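Local coordinates for protein ORF73 (PDB 2YQ1) that is the latency-associated nuclear antigen of murid herpesvirus 4, represented by its C-terminal domain, which forms dimers and probably binds DNA, at residues S79-V84 with T93-S98; R35-E40 with I68-V73; Q23-H28 with R111-Y116. All blocks are in the same frame, centred on the assembly; numbering follows the deposited sequence.

Overall arrangement
Contact 1 and contact 3 are mostly buried, while contact 2 runs from a buried edge out to the surface. Contact 1 joins neighbouring strands 74-80 and 94-100 at the dimer interface, mainly through backbone hydrogen bonds and a tyrosine. Contact 3, on the opposite side of the chain's centre, brings helices 20-32 and 103-120 together by side-chain packing, without a hydrogen bond across it. Contact 2 ties two loops together, and there side-chain donors hold backbone carbonyls. It touches both others: Ile68 packs on Val113 of contact 3, and Ile68 and Val73 pack on Ser98, at the far end of segment 93-98 in contact 1.

Contact 1: S79-V84 with T93-S98; sequences SCLPLV and TYYLLS
Tyr95 reaches back across Ser79, Cys80 and Leu81, while its own backbone is paired with that of Ser79. The pair makes two hydrogen bonds, Ser79 N to Tyr95 O and Tyr95 N to Ser79 O, each 2.9 Å long. A third runs from Leu81 N to Thr93 O at 2.7 Å. Between them, Cys80 and Tyr94 form a non-hydrogen-bonded pair whose CA atoms lie 4.0 Å apart, and the CB of Cys80, a small residue, sits obliquely against the Tyr94 ring. The Tyr95 ring turns toward the partner strand because CG lies between the backbone N and the carbonyl carbon (chi1 86°). Its edge then meets Cys80 O, with CE1 at 3.5 Å. Leu81 CD2 comes obliquely to within 3.7 Å of Tyr95 CD1, and the other branch, CD1, rests on Thr93 CG2, so both leucine methyls are used.

These strands are consecutive in an antiparallel four-stranded sheet with βαββαβ topology, as in the dimeric domains of EBNA1 and papillomavirus E2; the residues between them form a long connecting loop. Where regular pairing ends, a water takes over: it donates to Leu81 O and accepts from Thr93 N. A second water lies 2.6 Å from Ser79 OG and 3.2 Å from Tyr95 OH, bridging a short and a long hydroxyl side chain. Tyr95 OH also hydrogen-bonds to Tyr95 OH of the second subunit, which makes a phenol suitable here: its ring packs beside Ser79 CB and Leu81 CD2 while its hydroxyl meets its counterpart. Farther out, Leu81 packs on Phe99 of the second subunit and Ser79 on Pro77 of that subunit, and the Tyr95 ring leans on Met52 of strand 49-55.

Contact 2: R35-E40 with I68-V73; sequences RLFDPE and IQSKHV
Ser70 OG is gripped three times. It gives its hydrogen to Leu36 O across the contact, in a bond whose modelled length is too short to trust, and accepts from two backbone groups of its own loop, His72 N at 3.0 Å and Val73 N at 3.1 Å. The first of these closes an ST turn and the second an ST motif. A short hydroxyl side chain suits this: with OG between the backbone N and the carbonyl carbon (chi1 66°), it can face its own turn and the neighbouring loop together.

His72 works by its ring edge. NE2 donates to a lone pair of Asp38 O at 2.7 Å, close to the ring plane though bent to 137° at the hydrogen, and makes a weak second bond to Glu40 O. Arg35 O lies over one ring face and Lys71 CB over the opposite one, which probably limits the ring's rotation. The extended Lys71 chain carries NZ to Pro39 O at 2.9 Å, and NZ also reaches Gly41 O. Asp38 shapes the receiving loop, for its OD1 accepts from Glu40 N in an Asx turn, and a water links Asp38 O to Lys71 N.

Toward the interior the contact becomes apolar. Val73 CG1 stands over a face of the Phe37 ring, 4.2 Å from its centroid, in a CH-pi contact, while Phe37 also packs on Leu29. Carbonyls of the loop after helix 20-32 thus meet side-chain donors of the loop between helix 60-67 and strand 74-80; NE2 must carry a hydrogen, but the ring need not be charged.

Contact 3: Q23-H28 with R111-Y116; sequences QGMRRH and RVVLAY
Met25 lies along one face of the Tyr116 ring, and this CH-pi and Met-aromatic contact carries much of the pairing. CG sits over the face, 4.0 Å from the ring centroid and 21° off the normal, while SD lies obliquely at 4.6 Å from that centroid. The fully extended methionine, CG anti to the backbone N (chi1 -173°), runs on past the ring, and its flexible, unbranched chain can follow the flat surface. Its methyl continues the apolar contact, with CE touching Val113 CG1 at 3.8 Å; the methionine end lies roughly perpendicular to the valine.

Helices 20-32 and 103-120 belong to the helical layer beside the sheet. The axes of 23-28 and 111-116 come no nearer than 11.1 Å and run at 139° to each other, so long side chains must span the gap. Helix 60-67 packs against both, and Met25 and Val113 both press on its Leu64.

An aromatic pairing forms toward the outer side. Tyr116 CD1 comes over a face of the His28 imidazole, 4.0 Å from His28 CD2, but the planes are inclined at 41°, giving an oblique pair. The two side chains run alongside with their ends pointing opposite ways. Tyrosine combines this broad ring with a polar end: its OH is hydrogen-bonded to Lys63 NZ of helix 60-67.

Contact 1: S79-V84 with T93-S98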
ATOM      1  N   SER C  79      -0.183   5.228  -6.033  1.00 14.53           N
ATOM      2  CA  SER C  79      -1.532   5.506  -5.588  1.00 20.94           C
ATOM      3  C   SER C  79      -1.464   6.664  -4.602  1.00 19.41           C
ATOM      4  O   SER C  79      -0.471   7.384  -4.538  1.00 18.36           O
ATOM      5  CB  SER C  79      -2.153   4.271  -4.932  1.00 27.29           C
ATOM      6  OG  SER C  79      -3.562   4.395  -4.808  1.00 26.64           O
ATOM      7  N   CYS C  80      -2.515   6.837  -3.820  1.00 22.23           N
ATOM      8  CA  CYS C  80      -2.543   7.930  -2.871  1.00 16.07           C
ATOM      9  C   CYS C  80      -3.063   7.452  -1.526  1.00 23.58           C
ATOM     10  O   CYS C  80      -3.844   6.501  -1.451  1.00 18.92           O
ATOM     11  CB  CYS C  80      -3.407   9.068  -3.409  1.00 14.58           C
ATOM     12  SG  CYS C  80      -5.148   8.671  -3.513  1.00 33.23           S
ATOM     13  N   LEU C  81      -2.603   8.103  -0.464  1.00 26.16           N
ATOM     14  CA  LEU C  81      -3.047   7.780   0.885  1.00 21.95           C
ATOM     15  C   LEU C  81      -4.430   8.379   1.127  1.00 17.80           C
ATOM     16  O   LEU C  81      -4.814   9.341   0.465  1.00 18.45           O
ATOM     17  CB  LEU C  81      -2.039   8.307   1.911  1.00 17.77           C
ATOM     18  CG  LEU C  81      -0.692   7.582   1.922  1.00 19.31           C
ATOM     19  CD1 LEU C  81       0.298   8.277   2.844  1.00 22.34           C
ATOM     20  CD2 LEU C  81      -0.880   6.126   2.323  1.00 13.46           C
ATOM     21  N   PRO C  82      -5.193   7.794   2.061  1.00 14.76           N
ATOM     22  CA  PRO C  82      -6.521   8.337   2.371  1.00 18.79           C
ATOM     23  C   PRO C  82      -6.436   9.650   3.141  1.00 19.69           C
ATOM     24  O   PRO C  82      -5.436   9.923   3.804  1.00 19.59           O
ATOM     25  CB  PRO C  82      -7.142   7.251   3.256  1.00 17.80           C
ATOM     26  CG  PRO C  82      -5.972   6.548   3.858  1.00 25.52           C
ATOM     27  CD  PRO C  82      -4.907   6.558   2.808  1.00 13.20           C
ATOM     28  N   LEU C  83      -7.488  10.454   3.057  1.00 28.63           N
ATOM     29  CA  LEU C  83      -7.534  11.703   3.803  1.00 28.59           C
ATOM     30  C   LEU C  83      -7.875  11.416   5.258  1.00 29.92           C
ATOM     31  O   LEU C  83      -8.646  10.500   5.553  1.00 27.00           O
ATOM     32  CB  LEU C  83      -8.572  12.645   3.199  1.00 25.59           C
ATOM     33  CG  LEU C  83      -8.281  13.133   1.779  1.00 24.55           C
ATOM     34  CD1 LEU C  83      -9.511  13.787   1.182  1.00 32.78           C
ATOM     35  CD2 LEU C  83      -7.102  14.094   1.768  1.00 17.37           C
ATOM     36  N   VAL C  84      -7.285  12.189   6.165  1.00 22.62           N
ATOM     37  CA  VAL C  84      -7.664  12.150   7.570  1.00 30.36           C
ATOM     38  C   VAL C  84      -8.861  13.061   7.827  1.00 35.27           C
ATOM     39  O   VAL C  84      -8.738  14.283   7.748  1.00 33.74           O
ATOM     40  CB  VAL C  84      -6.507  12.595   8.480  1.00 32.79           C
ATOM     41  CG1 VAL C  84      -6.955  12.628   9.936  1.00 21.82           C
ATOM     42  CG2 VAL C  84      -5.310  11.673   8.303  1.00 33.59           C
ATOM     43  N   THR C  93      -1.375  12.933  -0.189  1.00 24.53           N
ATOM     44  CA  THR C  93      -0.056  12.329  -0.161  1.00 17.97           C
ATOM     45  C   THR C  93      -0.076  11.087  -1.043  1.00 22.66           C
ATOM     46  O   THR C  93      -0.934  10.216  -0.892  1.00 20.36           O
ATOM     47  CB  THR C  93       0.359  11.953   1.277  1.00 20.53           C
ATOM     48  OG1 THR C  93       0.338  13.128   2.099  1.00 17.87           O
ATOM     49  CG2 THR C  93       1.762  11.362   1.296  1.00 21.32           C
ATOM     50  N   TYR C  94       0.856  11.025  -1.985  1.00 16.28           N
ATOM     51  CA  TYR C  94       0.933   9.891  -2.892  1.00 13.90           C
ATOM     52  C   TYR C  94       1.925   8.872  -2.345  1.00 15.36           C
ATOM     53  O   TYR C  94       2.795   9.216  -1.547  1.00 13.31           O
ATOM     54  CB  TYR C  94       1.315  10.360  -4.300  1.00 17.09           C
ATOM     55  CG  TYR C  94       0.335  11.366  -4.864  1.00 21.64           C
ATOM     56  CD1 TYR C  94       0.458  12.722  -4.576  1.00 18.30           C
ATOM     57  CD2 TYR C  94      -0.729  10.960  -5.662  1.00 16.87           C
ATOM     58  CE1 TYR C  94      -0.443  13.642  -5.073  1.00 25.77           C
ATOM     59  CE2 TYR C  94      -1.634  11.875  -6.168  1.00 14.82           C
ATOM     60  CZ  TYR C  94      -1.488  13.214  -5.871  1.00 25.73           C
ATOM     61  OH  TYR C  94      -2.388  14.129  -6.372  1.00 27.51           O
ATOM     62  N   TYR C  95       1.799   7.620  -2.766  1.00 13.34           N
ATOM     63  CA  TYR C  95       2.684   6.583  -2.248  1.00 16.15           C
ATOM     64  C   TYR C  95       2.816   5.418  -3.216  1.00 16.98           C
ATOM     65  O   TYR C  95       1.976   5.221  -4.098  1.00 14.68           O
ATOM     66  CB  TYR C  95       2.187   6.062  -0.892  1.00  8.42           C
ATOM     67  CG  TYR C  95       1.162   4.962  -1.037  1.00 11.81           C
ATOM     68  CD1 TYR C  95      -0.179   5.262  -1.235  1.00 18.18           C
ATOM     69  CD2 TYR C  95       1.533   3.621  -0.979  1.00 10.54           C
ATOM     70  CE1 TYR C  95      -1.119   4.263  -1.382  1.00 15.25           C
ATOM     71  CE2 TYR C  95       0.597   2.617  -1.127  1.00 15.35           C
ATOM     72  CZ  TYR C  95      -0.727   2.945  -1.324  1.00 12.60           C
ATOM     73  OH  TYR C  95      -1.664   1.950  -1.468  1.00 21.02           O
ATOM     74  N   LEU C  96       3.865   4.631  -3.020  1.00 17.87           N
ATOM     75  CA  LEU C  96       3.958   3.322  -3.646  1.00 12.16           C
ATOM     76  C   LEU C  96       4.617   2.356  -2.676  1.00 14.31           C
ATOM     77  O   LEU C  96       5.211   2.776  -1.682  1.00 11.01           O
ATOM     78  CB  LEU C  96       4.714   3.391  -4.982  1.00 10.67           C
ATOM     79  CG  LEU C  96       6.153   3.911  -5.061  1.00 17.83           C
ATOM     80  CD1 LEU C  96       7.190   2.895  -4.585  1.00 18.01           C
ATOM     81  CD2 LEU C  96       6.459   4.334  -6.493  1.00 21.22           C
ATOM     82  N   LEU C  97       4.511   1.063  -2.963  1.00  9.54           N
ATOM     83  CA  LEU C  97       5.155   0.056  -2.138  1.00  7.94           C
ATOM     84  C   LEU C  97       6.227  -0.645  -2.955  1.00 14.84           C
ATOM     85  O   LEU C  97       5.971  -1.114  -4.062  1.00 14.19           O
ATOM     86  CB  LEU C  97       4.128  -0.968  -1.654  1.00 10.44           C
ATOM     87  CG  LEU C  97       3.027  -0.381  -0.774  1.00 10.35           C
ATOM     88  CD1 LEU C  97       1.940  -1.403  -0.499  1.00 10.46           C
ATOM     89  CD2 LEU C  97       3.640   0.115   0.519  1.00 10.99           C
ATOM     90  N   SER C  98       7.434  -0.700  -2.405  1.00 15.40           N
ATOM     91  CA  SER C  98       8.507  -1.467  -3.010  1.00 16.05           C
ATOM     92  C   SER C  98       8.738  -2.708  -2.169  1.00 17.84           C
ATOM     93  O   SER C  98       9.336  -2.631  -1.097  1.00 13.82           O
ATOM     94  CB  SER C  98       9.785  -0.639  -3.074  1.00  7.27           C
ATOM     95  OG  SER C  98       9.593   0.535  -3.838  1.00 14.84           O
TER
HETATM   96  O   HOH W   1      -4.214   2.478  -3.248  1.00 27.93           O
HETATM   97  O   HOH W   2      -3.360  11.603   1.044  0.89 14.26           O

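Contact 2: R35-E40 with I68-V73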
ATOM      1  N   ARG C  35      22.904  -6.256  -5.457  1.00 25.16           N
ATOM      2  CA  ARG C  35      22.218  -7.506  -5.164  1.00 28.58           C
ATOM      3  C   ARG C  35      20.697  -7.407  -5.326  1.00 25.61           C
ATOM      4  O   ARG C  35      20.039  -8.372  -5.713  1.00 31.32           O
ATOM      5  CB  ARG C  35      22.573  -7.998  -3.758  1.00 31.94           C
ATOM      6  CG  ARG C  35      24.037  -8.313  -3.522  1.00 35.42           C
ATOM      7  CD  ARG C  35      24.196  -9.513  -2.607  1.00 42.06           C
ATOM      8  NE  ARG C  35      25.560  -9.627  -2.097  1.00 52.86           N
ATOM      9  CZ  ARG C  35      25.957  -9.124  -0.932  1.00 51.16           C
ATOM     10  NH1 ARG C  35      25.092  -8.480  -0.158  1.00 41.15           N
ATOM     11  NH2 ARG C  35      27.215  -9.265  -0.535  1.00 52.73           N
ATOM     12  N   LEU C  36      20.151  -6.227  -5.041  1.00 23.86           N
ATOM     13  CA  LEU C  36      18.721  -5.960  -5.195  1.00 22.64           C
ATOM     14  C   LEU C  36      18.320  -5.675  -6.637  1.00 26.17           C
ATOM     15  O   LEU C  36      17.135  -5.683  -6.970  1.00 25.65           O
ATOM     16  CB  LEU C  36      18.332  -4.762  -4.325  1.00 20.10           C
ATOM     17  CG  LEU C  36      18.142  -5.066  -2.837  1.00 22.67           C
ATOM     18  CD1 LEU C  36      17.685  -3.831  -2.083  1.00 24.78           C
ATOM     19  CD2 LEU C  36      17.151  -6.204  -2.647  1.00 21.91           C
ATOM     20  N   PHE C  37      19.310  -5.429  -7.488  1.00 24.84           N
ATOM     21  CA  PHE C  37      19.058  -5.091  -8.886  1.00 23.92           C
ATOM     22  C   PHE C  37      19.832  -5.962  -9.860  1.00 24.80           C
ATOM     23  O   PHE C  37      20.060  -5.580 -11.006  1.00 29.75           O
ATOM     24  CB  PHE C  37      19.359  -3.613  -9.136  1.00 27.78           C
ATOM     25  CG  PHE C  37      18.405  -2.685  -8.445  1.00 29.27           C
ATOM     26  CD1 PHE C  37      18.628  -2.284  -7.138  1.00 25.18           C
ATOM     27  CD2 PHE C  37      17.265  -2.240  -9.094  1.00 28.25           C
ATOM     28  CE1 PHE C  37      17.744  -1.435  -6.499  1.00 24.09           C
ATOM     29  CE2 PHE C  37      16.375  -1.394  -8.459  1.00 22.26           C
ATOM     30  CZ  PHE C  37      16.616  -0.992  -7.160  1.00 21.10           C
ATOM     31  N   ASP C  38      20.209  -7.142  -9.390  1.00 31.80           N
ATOM     32  CA  ASP C  38      20.955  -8.109 -10.177  1.00 27.68           C
ATOM     33  C   ASP C  38      19.936  -8.747 -11.111  1.00 32.73           C
ATOM     34  O   ASP C  38      18.988  -9.389 -10.660  1.00 33.53           O
ATOM     35  CB  ASP C  38      21.623  -9.153  -9.276  1.00 27.92           C
ATOM     36  CG  ASP C  38      22.590 -10.055 -10.035  1.00 31.29           C
ATOM     37  OD1 ASP C  38      22.725  -9.895 -11.265  1.00 31.63           O
ATOM     38  OD2 ASP C  38      23.242 -10.908  -9.397  1.00 36.73           O
ATOM     39  N   PRO C  39      20.131  -8.559 -12.426  1.00 37.35           N
ATOM     40  CA  PRO C  39      19.276  -9.091 -13.495  1.00 37.79           C
ATOM     41  C   PRO C  39      19.333 -10.605 -13.574  1.00 41.23           C
ATOM     42  O   PRO C  39      18.539 -11.210 -14.290  1.00 45.24           O
ATOM     43  CB  PRO C  39      19.874  -8.477 -14.766  1.00 34.87           C
ATOM     44  CG  PRO C  39      21.272  -8.146 -14.407  1.00 35.06           C
ATOM     45  CD  PRO C  39      21.246  -7.759 -12.967  1.00 31.18           C
ATOM     46  N   GLU C  40      20.235 -11.207 -12.811  1.00 41.85           N
ATOM     47  CA  GLU C  40      20.363 -12.652 -12.789  1.00 44.61           C
ATOM     48  C   GLU C  40      19.678 -13.230 -11.563  1.00 41.44           C
ATOM     49  O   GLU C  40      19.249 -12.494 -10.671  1.00 38.74           O
ATOM     50  CB  GLU C  40      21.828 -13.097 -12.852  1.00 55.29           C
ATOM     51  CG  GLU C  40      22.560 -12.754 -14.136  1.00 64.14           C
ATOM     52  CD  GLU C  40      24.009 -13.221 -14.116  1.00 66.14           C
ATOM     53  OE1 GLU C  40      24.500 -13.597 -13.032  1.00 61.77           O
ATOM     54  OE2 GLU C  40      24.650 -13.226 -15.186  1.00 71.49           O
ATOM     55  N   ILE C  68      12.679   1.495  -9.470  1.00 20.04           N
ATOM     56  CA  ILE C  68      12.754   0.485  -8.419  1.00  8.83           C
ATOM     57  C   ILE C  68      12.002  -0.773  -8.858  1.00 23.57           C
ATOM     58  O   ILE C  68      10.921  -1.101  -8.350  1.00 16.10           O
ATOM     59  CB  ILE C  68      12.227   1.032  -7.072  1.00 17.56           C
ATOM     60  CG1 ILE C  68      12.887   2.375  -6.757  1.00 10.63           C
ATOM     61  CG2 ILE C  68      12.485   0.054  -5.939  1.00 15.54           C
ATOM     62  CD1 ILE C  68      12.363   3.037  -5.498  1.00 16.33           C
ATOM     63  N   GLN C  69      12.580  -1.459  -9.837  1.00 19.92           N
ATOM     64  CA  GLN C  69      12.024  -2.699 -10.357  1.00 18.93           C
ATOM     65  C   GLN C  69      13.169  -3.630 -10.718  1.00 23.68           C
ATOM     66  O   GLN C  69      14.106  -3.232 -11.407  1.00 26.71           O
ATOM     67  CB  GLN C  69      11.157  -2.448 -11.596  1.00 10.50           C
ATOM     68  CG  GLN C  69       9.962  -1.523 -11.387  1.00 21.23           C
ATOM     69  CD  GLN C  69       8.827  -2.153 -10.591  1.00 19.13           C
ATOM     70  OE1 GLN C  69       8.908  -3.305 -10.168  1.00 13.49           O
ATOM     71  NE2 GLN C  69       7.762  -1.390 -10.382  1.00 10.97           N
ATOM     72  N   SER C  70      13.100  -4.858 -10.218  1.00 28.71           N
ATOM     73  CA  SER C  70      14.008  -5.921 -10.621  1.00 27.61           C
ATOM     74  C   SER C  70      13.365  -7.244 -10.247  1.00 26.49           C
ATOM     75  O   SER C  70      12.160  -7.306 -10.015  1.00 28.23           O
ATOM     76  CB  SER C  70      15.353  -5.781  -9.912  1.00 21.19           C
ATOM     77  OG  SER C  70      15.210  -5.988  -8.520  1.00 27.20           O
ATOM     78  N   LYS C  71      14.161  -8.303 -10.180  1.00 20.60           N
ATOM     79  CA  LYS C  71      13.642  -9.588  -9.737  1.00 25.78           C
ATOM     80  C   LYS C  71      13.564  -9.641  -8.224  1.00 22.16           C
ATOM     81  O   LYS C  71      12.884 -10.485  -7.661  1.00 25.08           O
ATOM     82  CB  LYS C  71      14.530 -10.728 -10.233  1.00 34.28           C
ATOM     83  CG  LYS C  71      14.576 -10.907 -11.734  1.00 39.89           C
ATOM     84  CD  LYS C  71      15.587 -11.980 -12.070  1.00 43.95           C
ATOM     85  CE  LYS C  71      15.558 -12.374 -13.531  1.00 49.51           C
ATOM     86  NZ  LYS C  71      16.635 -13.367 -13.815  1.00 51.45           N
ATOM     87  N   HIS C  72      14.263  -8.720  -7.575  1.00 20.60           N
ATOM     88  CA  HIS C  72      14.427  -8.753  -6.128  1.00 26.41           C
ATOM     89  C   HIS C  72      13.664  -7.631  -5.436  1.00 26.19           C
ATOM     90  O   HIS C  72      13.495  -7.636  -4.216  1.00 26.75           O
ATOM     91  CB  HIS C  72      15.913  -8.689  -5.788  1.00 27.67           C
ATOM     92  CG  HIS C  72      16.754  -9.523  -6.705  1.00 30.11           C
ATOM     93  ND1 HIS C  72      16.858 -10.891  -6.580  1.00 31.25           N
ATOM     94  CD2 HIS C  72      17.485  -9.188  -7.795  1.00 24.43           C
ATOM     95  CE1 HIS C  72      17.639 -11.359  -7.538  1.00 27.03           C
ATOM     96  NE2 HIS C  72      18.031 -10.346  -8.289  1.00 21.47           N
ATOM     97  N   VAL C  73      13.220  -6.657  -6.220  1.00 21.27           N
ATOM     98  CA  VAL C  73      12.368  -5.599  -5.694  1.00 20.04           C
ATOM     99  C   VAL C  73      11.243  -5.234  -6.659  1.00 16.65           C
ATOM    100  O   VAL C  73      11.478  -4.871  -7.810  1.00 14.23           O
ATOM    101  CB  VAL C  73      13.165  -4.346  -5.243  1.00 10.43           C
ATOM    102  CG1 VAL C  73      14.040  -3.810  -6.365  1.00 12.69           C
ATOM    103  CG2 VAL C  73      12.209  -3.278  -4.733  1.00 14.21           C
TER
HETATM  104  O   HOH W   3      16.490  -8.396 -12.164  0.82 13.37           O

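Contact 3: Q23-H28 with R111-Y116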
ATOM      1  N   GLN C  23      16.842   6.696 -16.334  1.00 25.57           N
ATOM      2  CA  GLN C  23      18.022   5.842 -16.414  1.00 32.44           C
ATOM      3  C   GLN C  23      19.097   6.186 -15.374  1.00 30.55           C
ATOM      4  O   GLN C  23      19.787   5.296 -14.873  1.00 25.65           O
ATOM      5  CB  GLN C  23      18.587   5.818 -17.833  1.00 33.24           C
ATOM      6  CG  GLN C  23      17.657   5.109 -18.809  1.00 42.88           C
ATOM      7  CD  GLN C  23      18.265   4.916 -20.181  1.00 50.37           C
ATOM      8  OE1 GLN C  23      19.078   5.722 -20.634  1.00 54.91           O
ATOM      9  NE2 GLN C  23      17.881   3.835 -20.849  1.00 51.46           N
ATOM     10  N   GLY C  24      19.247   7.472 -15.072  1.00 19.15           N
ATOM     11  CA  GLY C  24      20.190   7.917 -14.059  1.00 18.97           C
ATOM     12  C   GLY C  24      19.984   7.243 -12.710  1.00 28.47           C
ATOM     13  O   GLY C  24      20.920   6.688 -12.130  1.00 26.96           O
ATOM     14  N   MET C  25      18.758   7.293 -12.200  1.00 23.22           N
ATOM     15  CA  MET C  25      18.456   6.698 -10.902  1.00 21.30           C
ATOM     16  C   MET C  25      18.626   5.179 -10.926  1.00 23.89           C
ATOM     17  O   MET C  25      19.216   4.605 -10.010  1.00 24.91           O
ATOM     18  CB  MET C  25      17.045   7.069 -10.436  1.00 16.90           C
ATOM     19  CG  MET C  25      16.725   6.623  -9.012  1.00 16.56           C
ATOM     20  SD  MET C  25      15.098   7.148  -8.419  1.00 34.22           S
ATOM     21  CE  MET C  25      15.241   6.760  -6.677  1.00 30.33           C
ATOM     22  N   ARG C  26      18.124   4.541 -11.981  1.00 23.75           N
ATOM     23  CA  ARG C  26      18.262   3.093 -12.154  1.00 20.18           C
ATOM     24  C   ARG C  26      19.717   2.658 -12.104  1.00 18.76           C
ATOM     25  O   ARG C  26      20.067   1.726 -11.379  1.00 21.87           O
ATOM     26  CB  ARG C  26      17.661   2.665 -13.492  1.00 18.02           C
ATOM     27  CG  ARG C  26      17.789   1.180 -13.807  1.00 19.17           C
ATOM     28  CD  ARG C  26      17.186   0.293 -12.721  1.00 20.67           C
ATOM     29  NE  ARG C  26      15.741   0.134 -12.876  1.00 36.44           N
ATOM     30  CZ  ARG C  26      15.159  -0.665 -13.767  1.00 42.78           C
ATOM     31  NH1 ARG C  26      15.894  -1.387 -14.602  1.00 38.81           N
ATOM     32  NH2 ARG C  26      13.838  -0.738 -13.826  1.00 38.92           N
ATOM     33  N   ARG C  27      20.558   3.331 -12.881  1.00 18.53           N
ATOM     34  CA  ARG C  27      21.984   3.036 -12.893  1.00 19.14           C
ATOM     35  C   ARG C  27      22.612   3.220 -11.517  1.00 18.94           C
ATOM     36  O   ARG C  27      23.408   2.399 -11.077  1.00 27.98           O
ATOM     37  CB  ARG C  27      22.709   3.889 -13.930  1.00 19.87           C
ATOM     38  CG  ARG C  27      22.467   3.442 -15.364  1.00 37.98           C
ATOM     39  CD  ARG C  27      23.380   4.193 -16.312  1.00 41.55           C
ATOM     40  NE  ARG C  27      23.357   3.640 -17.660  1.00 43.42           N
ATOM     41  CZ  ARG C  27      24.287   3.893 -18.575  1.00 50.27           C
ATOM     42  NH1 ARG C  27      25.309   4.687 -18.278  1.00 47.83           N
ATOM     43  NH2 ARG C  27      24.197   3.353 -19.784  1.00 51.96           N
ATOM     44  N   HIS C  28      22.232   4.292 -10.835  1.00 18.50           N
ATOM     45  CA  HIS C  28      22.711   4.523  -9.482  1.00 19.11           C
ATOM     46  C   HIS C  28      22.319   3.381  -8.548  1.00 27.06           C
ATOM     47  O   HIS C  28      23.129   2.935  -7.733  1.00 24.51           O
ATOM     48  CB  HIS C  28      22.194   5.853  -8.938  1.00 18.10           C
ATOM     49  CG  HIS C  28      22.498   6.069  -7.490  1.00 26.61           C
ATOM     50  ND1 HIS C  28      23.688   6.610  -7.052  1.00 26.68           N
ATOM     51  CD2 HIS C  28      21.765   5.823  -6.378  1.00 22.31           C
ATOM     52  CE1 HIS C  28      23.678   6.682  -5.734  1.00 29.54           C
ATOM     53  NE2 HIS C  28      22.521   6.212  -5.300  1.00 28.95           N
ATOM     54  N   ARG C 111      17.469   3.193   2.629  1.00 21.73           N
ATOM     55  CA  ARG C 111      18.664   4.008   2.779  1.00 24.54           C
ATOM     56  C   ARG C 111      19.189   4.492   1.423  1.00 25.09           C
ATOM     57  O   ARG C 111      19.477   5.677   1.248  1.00 24.81           O
ATOM     58  CB  ARG C 111      19.741   3.239   3.502  1.00 16.43           C
ATOM     59  CG  ARG C 111      21.024   4.010   3.531  1.00 34.70           C
ATOM     60  CD  ARG C 111      22.084   3.227   4.308  1.00 41.02           C
ATOM     61  NE  ARG C 111      23.082   2.463   3.540  1.00 48.96           N
ATOM     62  CZ  ARG C 111      23.234   1.139   3.568  1.00 52.48           C
ATOM     63  NH1 ARG C 111      22.361   0.405   4.242  1.00 50.04           N
ATOM     64  NH2 ARG C 111      24.188   0.541   2.840  1.00 55.01           N
ATOM     65  N   VAL C 112      19.308   3.568   0.472  1.00 19.55           N
ATOM     66  CA  VAL C 112      19.883   3.856  -0.837  1.00 22.61           C
ATOM     67  C   VAL C 112      19.003   4.793  -1.669  1.00 20.05           C
ATOM     68  O   VAL C 112      19.500   5.733  -2.292  1.00 20.09           O
ATOM     69  CB  VAL C 112      20.171   2.553  -1.606  1.00 28.26           C
ATOM     70  CG1 VAL C 112      20.459   2.826  -3.072  1.00 25.71           C
ATOM     71  CG2 VAL C 112      21.316   1.804  -0.948  1.00 25.24           C
ATOM     72  N   VAL C 113      17.695   4.563  -1.651  1.00 19.37           N
ATOM     73  CA  VAL C 113      16.781   5.387  -2.433  1.00 17.06           C
ATOM     74  C   VAL C 113      16.690   6.792  -1.849  1.00 19.68           C
ATOM     75  O   VAL C 113      16.726   7.782  -2.583  1.00 16.99           O
ATOM     76  CB  VAL C 113      15.371   4.763  -2.508  1.00 13.76           C
ATOM     77  CG1 VAL C 113      14.382   5.753  -3.108  1.00 11.95           C
ATOM     78  CG2 VAL C 113      15.405   3.480  -3.320  1.00 11.94           C
ATOM     79  N   LEU C 114      16.589   6.875  -0.528  1.00 15.73           N
ATOM     80  CA  LEU C 114      16.510   8.162   0.146  1.00 18.34           C
ATOM     81  C   LEU C 114      17.787   8.987  -0.029  1.00 15.80           C
ATOM     82  O   LEU C 114      17.719  10.206  -0.185  1.00 14.72           O
ATOM     83  CB  LEU C 114      16.169   7.994   1.630  1.00 19.16           C
ATOM     84  CG  LEU C 114      14.751   7.492   1.938  1.00 19.64           C
ATOM     85  CD1 LEU C 114      14.394   7.718   3.402  1.00 14.80           C
ATOM     86  CD2 LEU C 114      13.725   8.148   1.030  1.00 16.14           C
ATOM     87  N   ALA C 115      18.942   8.326   0.032  1.00 14.51           N
ATOM     88  CA  ALA C 115      20.227   8.993  -0.201  1.00 23.79           C
ATOM     89  C   ALA C 115      20.239   9.718  -1.544  1.00 24.51           C
ATOM     90  O   ALA C 115      20.690  10.857  -1.648  1.00 21.09           O
ATOM     91  CB  ALA C 115      21.378   7.996  -0.120  1.00 15.89           C
ATOM     92  N   TYR C 116      19.746   9.044  -2.575  1.00 15.03           N
ATOM     93  CA  TYR C 116      19.578   9.676  -3.875  1.00 31.81           C
ATOM     94  C   TYR C 116      18.528  10.781  -3.805  1.00 26.86           C
ATOM     95  O   TYR C 116      18.745  11.887  -4.297  1.00 31.32           O
ATOM     96  CB  TYR C 116      19.185   8.645  -4.932  1.00 24.97           C
ATOM     97  CG  TYR C 116      18.990   9.231  -6.316  1.00 21.37           C
ATOM     98  CD1 TYR C 116      20.060   9.370  -7.192  1.00 25.06           C
ATOM     99  CD2 TYR C 116      17.734   9.633  -6.751  1.00 29.25           C
ATOM    100  CE1 TYR C 116      19.886   9.900  -8.460  1.00 26.25           C
ATOM    101  CE2 TYR C 116      17.549  10.165  -8.016  1.00 35.07           C
ATOM    102  CZ  TYR C 116      18.627  10.294  -8.867  1.00 33.28           C
ATOM    103  OH  TYR C 116      18.442  10.823 -10.126  1.00 39.46           O
TER